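Local coordinates for siderophore-interacting protein (Aeromonas hydrophila, PDB 6K2L), which binds FAD and probably acts as a reductase that releases iron from ferric siderophores, at residues A[83-88]-A[93-98]; A[109-114]-A[119-124]. The protein carries 1 engineered substitution. All coordinates share one frame; numbering follows the deposited sequence.

Interaction 1: A[83-88]-A[93-98]; sequences FTIRAF and LELDID. With FAD (flavin-adenine dinucleotide), chain C.
R86 lies obliquely across D98, with its CD 3.3 Å from D98 OD2. The guanidinium and carboxylate planes are turned 69° apart, and the ion pair from R86 NE to D98 OD2 is long. A water bridges these two atoms. Each charge has a stronger partner elsewhere: R86 with E156, D98 with R27. R86 CG, anti to the backbone N (chi1 172°), already touches D98 OD2; the bend at chi2 keeps CD beside it.

D96 O accepts R86 N at 2.8 Å, and more weakly A87 N. R86 and A87 thus both face D96, a classic beta bulge. Beyond it D96 N donates to A87 O at 2.9 Å. On the face opposite A87 and D96, L95 CD1 sits 3.8 Å from F88 CD1. It also meets I85 CD1, the I85 and L95 side chains crossing at about a right angle. F83 CB packs on I97 CG2.

The F83 ring turns one face to the flavin. T84 OG1 donates to FAD N5 at 2.8 Å, and T84 N to FAD O4. FAD N3 donates to D98 O at 3.0 Å. A second water joins T84 O, D98 N and FAD O4. The arrangement is a bulged antiparallel hairpin of the FAD-binding barrel, its end holding the isoalloxazine ring.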
loop_
_atom_site.group_PDB
_atom_site.type_symbol
_atom_site.label_atom_id
_atom_site.label_comp_id
_atom_site.label_asym_id
_atom_site.label_seq_id
_atom_site.Cartn_x
_atom_site.Cartn_y
_atom_site.Cartn_z
ATOM N N PHE A 83 -13.843 -2.981 10.462
ATOM C CA PHE A 83 -12.917 -3.960 9.902
ATOM C C PHE A 83 -11.823 -3.226 9.151
ATOM O O PHE A 83 -11.894 -2.025 8.919
ATOM C CB PHE A 83 -13.626 -4.981 8.985
ATOM C CG PHE A 83 -14.284 -6.094 9.754
ATOM C CD1 PHE A 83 -15.511 -5.892 10.359
ATOM C CD2 PHE A 83 -13.656 -7.312 9.907
ATOM C CE1 PHE A 83 -16.094 -6.860 11.079
ATOM C CE2 PHE A 83 -14.225 -8.284 10.650
ATOM C CZ PHE A 83 -15.457 -8.063 11.240
ATOM N N THR A 84 -10.793 -3.964 8.802
ATOM C CA THR A 84 -9.618 -3.440 8.144
ATOM C C THR A 84 -9.700 -3.811 6.674
ATOM O O THR A 84 -10.060 -4.945 6.345
ATOM C CB THR A 84 -8.381 -4.064 8.779
ATOM O OG1 THR A 84 -8.409 -3.784 10.182
ATOM C CG2 THR A 84 -7.052 -3.557 8.121
ATOM N N ILE A 85 -9.411 -2.856 5.792
ATOM C CA ILE A 85 -9.128 -3.164 4.390
ATOM C C ILE A 85 -7.768 -3.846 4.349
ATOM O O ILE A 85 -6.745 -3.175 4.493
ATOM C CB ILE A 85 -9.118 -1.907 3.515
ATOM C CG1 ILE A 85 -10.483 -1.222 3.517
ATOM C CG2 ILE A 85 -8.678 -2.277 2.125
ATOM C CD1 ILE A 85 -10.513 0.093 2.739
ATOM N N ARG A 86 -7.752 -5.173 4.164
ATOM C CA ARG A 86 -6.491 -5.922 4.099
ATOM C C ARG A 86 -5.711 -5.603 2.826
ATOM O O ARG A 86 -4.508 -5.340 2.894
ATOM C CB ARG A 86 -6.749 -7.431 4.195
ATOM C CG ARG A 86 -5.523 -8.315 3.939
ATOM C CD ARG A 86 -4.511 -8.213 5.074
ATOM N NE ARG A 86 -3.272 -8.931 4.815
ATOM C CZ ARG A 86 -2.309 -8.466 4.025
ATOM N NH1 ARG A 86 -2.488 -7.292 3.400
ATOM N NH2 ARG A 86 -1.186 -9.175 3.841
ATOM N N ALA A 87 -6.362 -5.618 1.656
ATOM C CA ALA A 87 -5.713 -5.142 0.433
ATOM C C ALA A 87 -6.758 -4.552 -0.507
ATOM O O ALA A 87 -7.941 -4.855 -0.403
ATOM C CB ALA A 87 -4.936 -6.262 -0.274
ATOM N N PHE A 88 -6.326 -3.715 -1.441
ATOM C CA PHE A 88 -7.259 -3.134 -2.404
ATOM C C PHE A 88 -6.573 -3.032 -3.755
ATOM O O PHE A 88 -5.514 -2.414 -3.858
ATOM C CB PHE A 88 -7.765 -1.754 -1.951
ATOM C CG PHE A 88 -8.577 -1.042 -2.992
ATOM C CD1 PHE A 88 -9.787 -1.568 -3.436
ATOM C CD2 PHE A 88 -8.121 0.154 -3.548
ATOM C CE1 PHE A 88 -10.527 -0.905 -4.435
ATOM C CE2 PHE A 88 -8.858 0.829 -4.540
ATOM C CZ PHE A 88 -10.053 0.297 -4.992
ATOM N N LEU A 93 -10.788 -4.169 -9.493
ATOM C CA LEU A 93 -12.013 -3.855 -8.766
ATOM C C LEU A 93 -12.226 -4.825 -7.597
ATOM O O LEU A 93 -13.322 -5.343 -7.376
ATOM C CB LEU A 93 -13.216 -3.847 -9.714
ATOM C CG LEU A 93 -13.237 -2.742 -10.785
ATOM C CD1 LEU A 93 -14.156 -3.118 -11.918
ATOM C CD2 LEU A 93 -13.619 -1.361 -10.224
ATOM N N GLU A 94 -11.166 -5.062 -6.825
ATOM C CA GLU A 94 -11.227 -6.034 -5.738
ATOM C C GLU A 94 -10.791 -5.392 -4.431
ATOM O O GLU A 94 -9.899 -4.536 -4.418
ATOM C CB GLU A 94 -10.336 -7.258 -6.017
ATOM C CG GLU A 94 -10.942 -8.268 -6.997
ATOM C CD GLU A 94 -9.911 -9.270 -7.520
ATOM O OE1 GLU A 94 -9.073 -9.720 -6.706
ATOM O OE2 GLU A 94 -9.940 -9.616 -8.729
ATOM N N LEU A 95 -11.413 -5.826 -3.335
ATOM C CA LEU A 95 -11.131 -5.346 -1.994
ATOM C C LEU A 95 -11.157 -6.534 -1.039
ATOM O O LEU A 95 -12.150 -7.250 -0.995
ATOM C CB LEU A 95 -12.162 -4.284 -1.572
ATOM C CG LEU A 95 -11.788 -3.582 -0.262
ATOM C CD1 LEU A 95 -11.945 -2.105 -0.389
ATOM C CD2 LEU A 95 -12.605 -4.142 0.902
ATOM N N ASP A 96 -10.087 -6.741 -0.267
ATOM C CA ASP A 96 -9.932 -7.896 0.623
ATOM C C ASP A 96 -10.188 -7.522 2.073
ATOM O O ASP A 96 -9.555 -6.612 2.607
ATOM C CB ASP A 96 -8.504 -8.458 0.545
ATOM C CG ASP A 96 -8.262 -9.249 -0.705
ATOM O OD1 ASP A 96 -9.264 -9.617 -1.356
ATOM O OD2 ASP A 96 -7.073 -9.498 -1.039
ATOM N N ILE A 97 -11.063 -8.256 2.737
ATOM C CA ILE A 97 -11.218 -8.131 4.180
ATOM C C ILE A 97 -10.943 -9.481 4.820
ATOM O O ILE A 97 -11.515 -10.488 4.384
ATOM C CB ILE A 97 -12.621 -7.647 4.556
ATOM C CG1 ILE A 97 -12.919 -6.341 3.841
ATOM C CG2 ILE A 97 -12.691 -7.455 6.054
ATOM C CD1 ILE A 97 -14.418 -5.920 3.975
ATOM N N ASP A 98 -10.095 -9.503 5.867
ATOM C CA ASP A 98 -9.753 -10.735 6.587
ATOM C C ASP A 98 -10.505 -10.845 7.920
ATOM O O ASP A 98 -10.314 -10.013 8.820
ATOM C CB ASP A 98 -8.256 -10.816 6.870
ATOM C CG ASP A 98 -7.405 -11.022 5.622
ATOM O OD1 ASP A 98 -7.941 -11.190 4.493
ATOM O OD2 ASP A 98 -6.157 -11.025 5.793
HETATM P PA FAD C . -19.798 -9.392 18.077
HETATM O O1A FAD C . -21.246 -9.460 17.707
HETATM O O2A FAD C . -19.202 -7.982 18.195
HETATM O O5B FAD C . -19.432 -10.078 19.499
HETATM C C5B FAD C . -19.925 -11.386 19.860
HETATM C C4B FAD C . -19.067 -12.046 20.921
HETATM O O4B FAD C . -17.880 -12.612 20.322
HETATM C C3B FAD C . -18.568 -11.168 22.067
HETATM O O3B FAD C . -18.530 -11.921 23.278
HETATM C C2B FAD C . -17.166 -10.759 21.595
HETATM O O2B FAD C . -16.239 -10.465 22.638
HETATM C C1B FAD C . -16.710 -12.012 20.856
HETATM N N9A FAD C . -15.845 -11.727 19.739
HETATM C C8A FAD C . -15.977 -10.702 18.836
HETATM N N7A FAD C . -15.064 -10.701 17.892
HETATM C C5A FAD C . -14.288 -11.812 18.191
HETATM C C6A FAD C . -13.156 -12.369 17.569
HETATM N N6A FAD C . -12.613 -11.879 16.453
HETATM N N1A FAD C . -12.611 -13.479 18.130
HETATM C C2A FAD C . -13.168 -13.977 19.239
HETATM N N3A FAD C . -14.244 -13.541 19.906
HETATM C C4A FAD C . -14.761 -12.455 19.324
HETATM N N1 FAD C . -11.823 -7.893 13.339
HETATM C C2 FAD C . -11.488 -8.749 12.329
HETATM O O2 FAD C . -11.800 -9.942 12.354
HETATM N N3 FAD C . -10.764 -8.286 11.241
HETATM C C4 FAD C . -10.323 -6.999 11.051
HETATM O O4 FAD C . -9.693 -6.705 10.035
HETATM C C4X FAD C . -10.696 -6.089 12.121
HETATM N N5 FAD C . -10.321 -4.818 12.020
HETATM C C5X FAD C . -10.667 -3.966 13.038
HETATM C C6 FAD C . -10.263 -2.640 12.959
HETATM C C7 FAD C . -10.564 -1.734 13.973
HETATM C C7M FAD C . -10.124 -0.299 13.833
HETATM C C8 FAD C . -11.321 -2.162 15.081
HETATM C C8M FAD C . -11.709 -1.203 16.181
HETATM C C9 FAD C . -11.741 -3.486 15.153
HETATM C C9A FAD C . -11.415 -4.390 14.151
HETATM N N10 FAD C . -11.795 -5.746 14.226
HETATM C C10 FAD C . -11.440 -6.632 13.228
HETATM C "C1'" FAD C . -12.547 -6.246 15.391
HETATM C "C2'" FAD C . -14.007 -6.597 15.099
HETATM O "O2'" FAD C . -14.802 -5.426 14.889
HETATM C "C3'" FAD C . -14.560 -7.389 16.287
HETATM O "O3'" FAD C . -13.986 -8.694 16.262
HETATM C "C4'" FAD C . -16.083 -7.512 16.319
HETATM O "O4'" FAD C . -16.493 -7.726 17.672
HETATM C "C5'" FAD C . -16.567 -8.622 15.411
HETATM O "O5'" FAD C . -18.005 -8.584 15.344
HETATM P P FAD C . -18.869 -9.901 15.439
HETATM O O1P FAD C . -20.269 -9.516 14.946
HETATM O O2P FAD C . -18.250 -11.026 14.740
HETATM O O3P FAD C . -18.928 -10.191 17.011
HETATM O O HOH W 1 -9.208 -7.038 7.341
HETATM O O HOH W 2 -3.716 -10.647 7.105
#

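Interaction 2: A[109-114]-A[119-124]; sequences SRFANE and DLLAIS. With FAD (flavin-adenine dinucleotide), chain C.
F111, on the helix segment 109-114, faces the start of the strand segment 119-124. The backbones stay well apart: the nearest CA atoms, those of F111 and D119, are 8.7 Å from each other. No hydrogen bond joins the two segments. Inside the helix, N113 N donates to S109 O and E114 N to R110 O.

The gap is bridged mainly by the F111 side chain. Its CG stands anti to the backbone N (chi1 170°), and the ring extends toward the strand. L121 meets it with one methyl. L121 CD1 lies 3.6 Å from the ring centroid and only 7° off the ring normal, so this is a CH-pi contact over the middle of one face. L121 CB comes near the far end of the ring, 4.0 Å from F111 CZ. The backbone also contributes: L120 O approaches F111 CE1 obliquely at 3.5 Å. D119 CB touches the same ring carbon more loosely. The carboxylate of D119 is held by K116 N, in the turn between helix and strand. At the start of the helix segment, S109 N makes a weak hydrogen bond to the phosphate oxygen FAD O2P.

The F111 side chain also touches L51 of strand 46-51 and I28 of strand 25-31. L121 rests on I49, L51 and L30. Helix 107-114 is thus packed through F111 against residues of three barrel strands.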
loop_
_atom_site.group_PDB
_atom_site.type_symbol
_atom_site.label_atom_id
_atom_site.label_comp_id
_atom_site.label_asym_id
_atom_site.label_seq_id
_atom_site.Cartn_x
_atom_site.Cartn_y
_atom_site.Cartn_z
ATOM N N SER A 109 -19.549 -12.382 12.445
ATOM C CA SER A 109 -19.182 -13.795 12.504
ATOM C C SER A 109 -20.091 -14.636 11.630
ATOM O O SER A 109 -19.615 -15.553 10.952
ATOM C CB SER A 109 -19.236 -14.313 13.943
ATOM O OG SER A 109 -18.805 -15.666 13.992
ATOM N N ARG A 110 -21.398 -14.339 11.622
ATOM C CA ARG A 110 -22.303 -15.087 10.765
ATOM C C ARG A 110 -22.013 -14.834 9.303
ATOM O O ARG A 110 -21.968 -15.777 8.501
ATOM C CB ARG A 110 -23.756 -14.737 11.069
ATOM C CG ARG A 110 -24.720 -15.281 10.012
ATOM C CD ARG A 110 -26.089 -14.620 10.119
ATOM N NE ARG A 110 -26.858 -15.094 11.272
ATOM C CZ ARG A 110 -28.062 -14.634 11.596
ATOM N NH1 ARG A 110 -28.608 -13.684 10.845
ATOM N NH2 ARG A 110 -28.716 -15.122 12.656
ATOM N N PHE A 111 -21.792 -13.583 8.937
ATOM C CA PHE A 111 -21.450 -13.329 7.548
ATOM C C PHE A 111 -20.192 -14.099 7.142
ATOM O O PHE A 111 -20.168 -14.732 6.079
ATOM C CB PHE A 111 -21.271 -11.833 7.313
ATOM C CG PHE A 111 -20.689 -11.522 5.986
ATOM C CD1 PHE A 111 -21.491 -11.495 4.848
ATOM C CD2 PHE A 111 -19.332 -11.292 5.862
ATOM C CE1 PHE A 111 -20.940 -11.218 3.608
ATOM C CE2 PHE A 111 -18.785 -11.013 4.631
ATOM C CZ PHE A 111 -19.589 -10.974 3.500
ATOM N N ALA A 112 -19.146 -14.077 7.987
ATOM C CA ALA A 112 -17.898 -14.757 7.634
ATOM C C ALA A 112 -18.043 -16.283 7.606
ATOM O O ALA A 112 -17.492 -16.942 6.718
ATOM C CB ALA A 112 -16.793 -14.341 8.590
ATOM N N ASN A 113 -18.793 -16.861 8.546
ATOM C CA ASN A 113 -18.974 -18.310 8.557
ATOM C C ASN A 113 -19.793 -18.782 7.361
ATOM O O ASN A 113 -19.398 -19.726 6.660
ATOM C CB ASN A 113 -19.620 -18.744 9.867
ATOM C CG ASN A 113 -18.759 -18.402 11.054
ATOM O OD1 ASN A 113 -17.603 -18.006 10.884
ATOM N ND2 ASN A 113 -19.305 -18.529 12.263
ATOM N N GLU A 114 -20.916 -18.124 7.084
ATOM C CA GLU A 114 -21.776 -18.621 6.022
ATOM C C GLU A 114 -21.320 -18.209 4.634
ATOM O O GLU A 114 -21.909 -18.672 3.646
ATOM C CB GLU A 114 -23.201 -18.147 6.253
ATOM C CG GLU A 114 -23.848 -18.800 7.445
ATOM C CD GLU A 114 -25.184 -18.153 7.783
ATOM O OE1 GLU A 114 -25.709 -17.403 6.912
ATOM O OE2 GLU A 114 -25.730 -18.421 8.884
ATOM N N ASP A 119 -22.538 -13.576 -2.091
ATOM C CA ASP A 119 -23.052 -12.838 -0.946
ATOM C C ASP A 119 -22.756 -11.347 -1.076
ATOM O O ASP A 119 -21.753 -10.934 -1.665
ATOM C CB ASP A 119 -22.422 -13.352 0.353
ATOM C CG ASP A 119 -23.071 -14.615 0.864
ATOM O OD1 ASP A 119 -24.182 -14.957 0.394
ATOM O OD2 ASP A 119 -22.451 -15.276 1.737
ATOM N N LEU A 120 -23.620 -10.542 -0.480
ATOM C CA LEU A 120 -23.507 -9.095 -0.473
ATOM C C LEU A 120 -22.932 -8.598 0.839
ATOM O O LEU A 120 -23.162 -9.189 1.897
ATOM C CB LEU A 120 -24.875 -8.458 -0.660
ATOM C CG LEU A 120 -25.585 -8.745 -1.961
ATOM C CD1 LEU A 120 -26.952 -8.032 -1.905
ATOM C CD2 LEU A 120 -24.711 -8.242 -3.094
ATOM N N LEU A 121 -22.219 -7.469 0.760
ATOM C CA LEU A 121 -21.754 -6.738 1.941
ATOM C C LEU A 121 -21.682 -5.248 1.627
ATOM O O LEU A 121 -21.022 -4.847 0.662
ATOM C CB LEU A 121 -20.376 -7.216 2.413
ATOM C CG LEU A 121 -20.005 -6.784 3.833
ATOM C CD1 LEU A 121 -20.689 -7.719 4.816
ATOM C CD2 LEU A 121 -18.487 -6.819 4.029
ATOM N N ALA A 122 -22.358 -4.432 2.432
ATOM C CA ALA A 122 -22.233 -2.992 2.302
ATOM C C ALA A 122 -21.013 -2.530 3.083
ATOM O O ALA A 122 -20.722 -3.043 4.175
ATOM C CB ALA A 122 -23.489 -2.288 2.800
ATOM N N ILE A 123 -20.271 -1.584 2.510
ATOM C CA ILE A 123 -19.128 -1.009 3.212
ATOM C C ILE A 123 -19.095 0.499 3.021
ATOM O O ILE A 123 -19.497 1.036 1.980
ATOM C CB ILE A 123 -17.772 -1.619 2.781
ATOM C CG1 ILE A 123 -17.462 -1.280 1.324
ATOM C CG2 ILE A 123 -17.758 -3.125 2.999
ATOM C CD1 ILE A 123 -16.016 -0.999 1.092
ATOM N N SER A 124 -18.612 1.168 4.065
ATOM C CA SER A 124 -18.369 2.599 4.118
ATOM C C SER A 124 -17.074 2.949 3.396
ATOM O O SER A 124 -16.412 2.098 2.797
ATOM C CB SER A 124 -18.244 3.034 5.560
ATOM O OG SER A 124 -16.891 2.817 5.940
HETATM P PA FAD C . -19.798 -9.392 18.077
HETATM O O1A FAD C . -21.246 -9.460 17.707
HETATM O O2A FAD C . -19.202 -7.982 18.195
HETATM O O5B FAD C . -19.432 -10.078 19.499
HETATM C C5B FAD C . -19.925 -11.386 19.860
HETATM C C4B FAD C . -19.067 -12.046 20.921
HETATM O O4B FAD C . -17.880 -12.612 20.322
HETATM C C3B FAD C . -18.568 -11.168 22.067
HETATM O O3B FAD C . -18.530 -11.921 23.278
HETATM C C2B FAD C . -17.166 -10.759 21.595
HETATM O O2B FAD C . -16.239 -10.465 22.638
HETATM C C1B FAD C . -16.710 -12.012 20.856
HETATM N N9A FAD C . -15.845 -11.727 19.739
HETATM C C8A FAD C . -15.977 -10.702 18.836
HETATM N N7A FAD C . -15.064 -10.701 17.892
HETATM C C5A FAD C . -14.288 -11.812 18.191
HETATM C C6A FAD C . -13.156 -12.369 17.569
HETATM N N6A FAD C . -12.613 -11.879 16.453
HETATM N N1A FAD C . -12.611 -13.479 18.130
HETATM C C2A FAD C . -13.168 -13.977 19.239
HETATM N N3A FAD C . -14.244 -13.541 19.906
HETATM C C4A FAD C . -14.761 -12.455 19.324
HETATM N N1 FAD C . -11.823 -7.893 13.339
HETATM C C2 FAD C . -11.488 -8.749 12.329
HETATM O O2 FAD C . -11.800 -9.942 12.354
HETATM N N3 FAD C . -10.764 -8.286 11.241
HETATM C C4 FAD C . -10.323 -6.999 11.051
HETATM O O4 FAD C . -9.693 -6.705 10.035
HETATM C C4X FAD C . -10.696 -6.089 12.121
HETATM N N5 FAD C . -10.321 -4.818 12.020
HETATM C C5X FAD C . -10.667 -3.966 13.038
HETATM C C6 FAD C . -10.263 -2.640 12.959
HETATM C C7 FAD C . -10.564 -1.734 13.973
HETATM C C7M FAD C . -10.124 -0.299 13.833
HETATM C C8 FAD C . -11.321 -2.162 15.081
HETATM C C8M FAD C . -11.709 -1.203 16.181
HETATM C C9 FAD C . -11.741 -3.486 15.153
HETATM C C9A FAD C . -11.415 -4.390 14.151
HETATM N N10 FAD C . -11.795 -5.746 14.226
HETATM C C10 FAD C . -11.440 -6.632 13.228
HETATM C "C1'" FAD C . -12.547 -6.246 15.391
HETATM C "C2'" FAD C . -14.007 -6.597 15.099
HETATM O "O2'" FAD C . -14.802 -5.426 14.889
HETATM C "C3'" FAD C . -14.560 -7.389 16.287
HETATM O "O3'" FAD C . -13.986 -8.694 16.262
HETATM C "C4'" FAD C . -16.083 -7.512 16.319
HETATM O "O4'" FAD C . -16.493 -7.726 17.672
HETATM C "C5'" FAD C . -16.567 -8.622 15.411
HETATM O "O5'" FAD C . -18.005 -8.584 15.344
HETATM P P FAD C . -18.869 -9.901 15.439
HETATM O O1P FAD C . -20.269 -9.516 14.946
HETATM O O2P FAD C . -18.250 -11.026 14.740
HETATM O O3P FAD C . -18.928 -10.191 17.011
#

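Following the chain from the N terminus, strand 79-89 comes first. Interaction 1 closes the short turn to strand 94-100. The chain then passes into helix 107-114, and interaction 2 closes the loop to strand 120-123. The two contacts are in series; they neither nest nor cross. Strands 79-89 and 94-100 are neighbours in the six-stranded antiparallel barrel. Strand 120-123 lies between strands 46-51 and 11-20, where the barrel closes. The centres of the two interactions are about 13 Å apart, and I97 CD1 meets L121 CD2 at 4.2 Å. Both reach FAD at different parts: 83-88 and 93-98 at the flavin ring, 109-114 at a phosphate.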